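Local coordinates for protein peroxiredoxin (Mycobacterium tuberculosis, PDB 5EPF) that reduces hydrogen peroxide and organic hydroperoxides to water and alcohols as a thiol-specific peroxidase, protecting the cell against oxidative stress, at residues R73-Q84 / D94-V105. Sequence-based numbering, arbitrary orientation. Where two conformers were deposited one is given.
Sequences RVGISTDPVRKQ and DYPLLSDAQGTV. With EDO (1,2-ethanediol), chain D.
Strands 73-77 and 97-99 pair in parallel, Gly75 beside Leu97 and Ile76 beside Leu98, at one margin of the central five-stranded sheet, where 97-99 is the outermost strand. The backbone ladder runs from Gly75 N to Pro96 O, Leu98 N to Gly75 O, Ser77 N to Leu98 O and Asp100 N to Ser77 O, the last at 2.8 Å. At the entry of the pair, Arg73 grips Asp94 end-on: NH2 reaches OD2 at 2.7 Å in an almost straight bond within the guanidinium plane but from above the carboxylate plane, while NH1 meets OD1 at 3.0 Å on the syn side. The two planes stand 65° apart. Tyr95, its chi1 of 56° setting CG between backbone N and carbonyl carbon, brings CD2 over one guanidinium face, 3.6 Å from NH1; its hydroxyl is bonded to Ala56 O. On one face of the sheet Val74 CG1 packs against Leu98 CG at 3.7 Å and Ile76 CD1 meets Val105 CG1, with Leu20 of strand 19-21 adding to this layer. On the other face helix 81-91 covers the pair. Gln84, bent at chi2 (-70°), turns its amide back to the strand, and NE2 approaches Leu98 O from above the carbonyl plane at 3.0 Å, giving that oxygen a second donor besides Ser77 N; OE1 is bonded to Tyr44 OH. Where the strands end, Ser99 OG, still on strand 97-99, donates to Asp79 O at 2.7 Å in the loop after strand 73-77, and a water links Thr78 O to Ala101 O. Ser77 OG accepts from Asp79 N, an ST turn, and donates to Asp79 OD2, which also takes a bond from Ala47 N; the side chain of Asp79 lies about 7 Å from that of Cys52, the probable peroxidatic cysteine. Strand 72-77, helix 81-91 and strand 97-99 thus form a beta-alpha-beta crossover of the thioredoxin-like peroxiredoxin fold.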
# COMPACT_ATOMS: atom_id res chain seq x y z
N ARG A 73 4.10 -6.59 -1.43
CA ARG A 73 3.50 -5.33 -1.86
C ARG A 73 2.00 -5.43 -1.64
O ARG A 73 1.39 -6.45 -1.97
CB ARG A 73 3.74 -5.19 -3.38
CG ARG A 73 5.21 -5.31 -3.82
CD ARG A 73 5.35 -5.77 -5.25
NE ARG A 73 4.99 -7.16 -5.33
CZ ARG A 73 4.64 -7.79 -6.43
NH1 ARG A 73 4.69 -7.20 -7.63
NH2 ARG A 73 4.31 -9.06 -6.34
N VAL A 74 1.39 -4.38 -1.10
CA VAL A 74 -0.06 -4.32 -0.88
C VAL A 74 -0.52 -2.91 -1.22
O VAL A 74 -0.09 -1.94 -0.58
CB VAL A 74 -0.46 -4.66 0.56
CG1 VAL A 74 -1.98 -4.51 0.76
CG2 VAL A 74 -0.00 -6.07 0.95
N GLY A 75 -1.41 -2.77 -2.23
CA GLY A 75 -2.00 -1.47 -2.52
C GLY A 75 -3.24 -1.24 -1.69
O GLY A 75 -3.88 -2.20 -1.26
N ILE A 76 -3.59 0.02 -1.48
CA ILE A 76 -4.76 0.35 -0.67
C ILE A 76 -5.30 1.70 -1.10
O ILE A 76 -4.54 2.64 -1.37
CB ILE A 76 -4.43 0.29 0.85
CG1 ILE A 76 -5.64 0.65 1.72
CG2 ILE A 76 -3.19 1.12 1.18
CD1 ILE A 76 -5.41 0.38 3.21
N SER A 77 -6.63 1.79 -1.20
CA SER A 77 -7.28 3.07 -1.46
C SER A 77 -8.71 2.98 -0.92
O SER A 77 -9.15 1.93 -0.45
CB SER A 77 -7.30 3.40 -2.95
OG SER A 77 -8.25 2.56 -3.59
N THR A 78 -9.45 4.08 -1.04
CA THR A 78 -10.86 4.06 -0.68
C THR A 78 -11.76 3.53 -1.80
O THR A 78 -12.98 3.53 -1.63
CB THR A 78 -11.34 5.46 -0.26
OG1 THR A 78 -11.13 6.38 -1.35
CG2 THR A 78 -10.61 5.93 0.99
N ASP A 79 -11.20 3.10 -2.93
CA ASP A 79 -12.04 2.60 -4.01
C ASP A 79 -12.76 1.31 -3.58
O ASP A 79 -12.23 0.52 -2.81
CB ASP A 79 -11.17 2.30 -5.22
CG ASP A 79 -10.56 3.55 -5.80
OD1 ASP A 79 -11.34 4.42 -6.27
OD2 ASP A 79 -9.33 3.70 -5.80
N PRO A 80 -13.98 1.08 -4.10
CA PRO A 80 -14.71 -0.14 -3.78
C PRO A 80 -14.01 -1.38 -4.32
O PRO A 80 -13.23 -1.33 -5.28
CB PRO A 80 -16.06 0.06 -4.49
CG PRO A 80 -16.21 1.52 -4.62
CD PRO A 80 -14.81 2.05 -4.84
N VAL A 81 -14.31 -2.52 -3.69
CA VAL A 81 -13.75 -3.81 -4.11
C VAL A 81 -13.92 -4.02 -5.61
O VAL A 81 -13.00 -4.45 -6.30
CB VAL A 81 -14.40 -4.95 -3.29
CG1 VAL A 81 -14.07 -6.33 -3.86
CG2 VAL A 81 -13.93 -4.87 -1.83
N ARG A 82 -15.11 -3.71 -6.15
CA ARG A 82 -15.34 -4.00 -7.56
C ARG A 82 -14.42 -3.19 -8.47
O ARG A 82 -14.04 -3.67 -9.55
CB ARG A 82 -16.82 -3.80 -7.93
CG ARG A 82 -17.30 -2.35 -7.98
CD ARG A 82 -18.83 -2.29 -8.14
NE ARG A 82 -19.49 -2.84 -6.96
CZ ARG A 82 -20.79 -2.80 -6.74
NH1 ARG A 82 -21.62 -2.24 -7.62
NH2 ARG A 82 -21.28 -3.34 -5.62
N LYS A 83 -14.04 -1.97 -8.06
CA LYS A 83 -13.11 -1.20 -8.87
C LYS A 83 -11.68 -1.69 -8.70
O LYS A 83 -10.92 -1.77 -9.67
CB LYS A 83 -13.21 0.29 -8.56
CG LYS A 83 -12.39 1.13 -9.55
CD LYS A 83 -12.71 2.61 -9.50
CE LYS A 83 -11.93 3.32 -10.60
NZ LYS A 83 -12.35 4.72 -10.80
N GLN A 84 -11.30 -2.02 -7.46
CA GLN A 84 -9.99 -2.64 -7.25
C GLN A 84 -9.86 -3.92 -8.06
O GLN A 84 -8.81 -4.19 -8.65
CB GLN A 84 -9.77 -2.95 -5.76
CG GLN A 84 -9.91 -1.79 -4.76
CD GLN A 84 -8.80 -0.76 -4.84
OE1 GLN A 84 -8.43 -0.29 -5.92
NE2 GLN A 84 -8.27 -0.39 -3.69
N ASP A 94 -0.08 -8.97 -9.38
CA ASP A 94 0.20 -10.21 -8.65
C ASP A 94 0.28 -9.97 -7.15
O ASP A 94 1.14 -10.53 -6.49
CB ASP A 94 1.50 -10.84 -9.17
CG ASP A 94 2.71 -9.94 -8.95
OD1 ASP A 94 2.62 -8.70 -9.15
OD2 ASP A 94 3.77 -10.49 -8.55
N TYR A 95 -0.59 -9.12 -6.60
CA TYR A 95 -0.54 -8.75 -5.20
C TYR A 95 -1.91 -8.22 -4.78
O TYR A 95 -2.74 -7.87 -5.64
CB TYR A 95 0.59 -7.74 -4.92
CG TYR A 95 0.53 -6.46 -5.75
CD1 TYR A 95 -0.24 -5.37 -5.33
CD2 TYR A 95 1.26 -6.33 -6.95
CE1 TYR A 95 -0.31 -4.22 -6.06
CE2 TYR A 95 1.19 -5.15 -7.70
CZ TYR A 95 0.40 -4.10 -7.25
OH TYR A 95 0.32 -2.91 -7.94
N PRO A 96 -2.17 -8.10 -3.48
CA PRO A 96 -3.47 -7.61 -3.02
C PRO A 96 -3.66 -6.11 -3.18
O PRO A 96 -2.73 -5.32 -2.96
CB PRO A 96 -3.48 -8.00 -1.53
CG PRO A 96 -2.37 -9.01 -1.37
CD PRO A 96 -1.33 -8.56 -2.36
N LEU A 97 -4.89 -5.73 -3.53
CA LEU A 97 -5.38 -4.36 -3.42
C LEU A 97 -6.49 -4.37 -2.38
O LEU A 97 -7.47 -5.09 -2.55
CB LEU A 97 -5.96 -3.86 -4.74
CG LEU A 97 -5.02 -3.81 -5.95
CD1 LEU A 97 -5.77 -3.22 -7.13
CD2 LEU A 97 -3.77 -2.97 -5.67
N LEU A 98 -6.33 -3.58 -1.32
CA LEU A 98 -7.31 -3.51 -0.24
C LEU A 98 -8.25 -2.34 -0.46
O LEU A 98 -7.84 -1.25 -0.90
CB LEU A 98 -6.62 -3.39 1.12
CG LEU A 98 -5.59 -4.47 1.45
CD1 LEU A 98 -5.06 -4.23 2.85
CD2 LEU A 98 -6.19 -5.87 1.31
N SER A 99 -9.52 -2.55 -0.12
CA SER A 99 -10.53 -1.51 -0.19
C SER A 99 -10.78 -0.99 1.22
O SER A 99 -11.24 -1.74 2.09
CB SER A 99 -11.83 -2.05 -0.78
OG SER A 99 -12.87 -1.10 -0.71
N ASP A 100 -10.48 0.29 1.42
CA ASP A 100 -10.67 0.99 2.69
C ASP A 100 -11.89 1.90 2.53
O ASP A 100 -11.78 3.12 2.46
CB ASP A 100 -9.39 1.80 2.96
CG ASP A 100 -9.36 2.46 4.32
OD1 ASP A 100 -9.95 1.95 5.30
OD2 ASP A 100 -8.69 3.51 4.42
N ALA A 101 -13.08 1.28 2.46
CA ALA A 101 -14.24 1.96 1.88
C ALA A 101 -14.73 3.13 2.73
O ALA A 101 -15.39 4.02 2.19
CB ALA A 101 -15.37 0.97 1.60
N GLN A 102 -14.43 3.15 4.03
CA GLN A 102 -14.78 4.28 4.88
C GLN A 102 -13.56 5.12 5.26
O GLN A 102 -13.69 6.06 6.05
CB GLN A 102 -15.51 3.82 6.14
CG GLN A 102 -16.89 3.24 5.90
CD GLN A 102 -16.84 1.81 5.39
OE1 GLN A 102 -16.12 0.97 5.94
NE2 GLN A 102 -17.59 1.53 4.33
N GLY A 103 -12.39 4.82 4.73
CA GLY A 103 -11.20 5.57 5.10
C GLY A 103 -10.69 5.32 6.50
O GLY A 103 -9.87 6.09 6.99
N THR A 104 -11.16 4.24 7.16
CA THR A 104 -10.77 3.97 8.54
C THR A 104 -9.28 3.70 8.66
O THR A 104 -8.61 4.22 9.57
CB THR A 104 -11.58 2.78 9.05
OG1 THR A 104 -12.98 3.09 8.96
CG2 THR A 104 -11.22 2.44 10.50
N VAL A 105 -8.72 2.90 7.75
CA VAL A 105 -7.30 2.61 7.83
C VAL A 105 -6.49 3.82 7.39
O VAL A 105 -5.46 4.15 8.00
CB VAL A 105 -6.96 1.31 7.07
CG1 VAL A 105 -5.47 1.03 7.10
CG2 VAL A 105 -7.73 0.13 7.68
C1 EDO D . -18.16 -3.99 -3.50
O1 EDO D . -17.56 -3.27 -4.58
C2 EDO D . -18.75 -5.30 -4.01
O2 EDO D . -17.71 -6.06 -4.63
O HOH W 1 -15.35 4.24 -0.62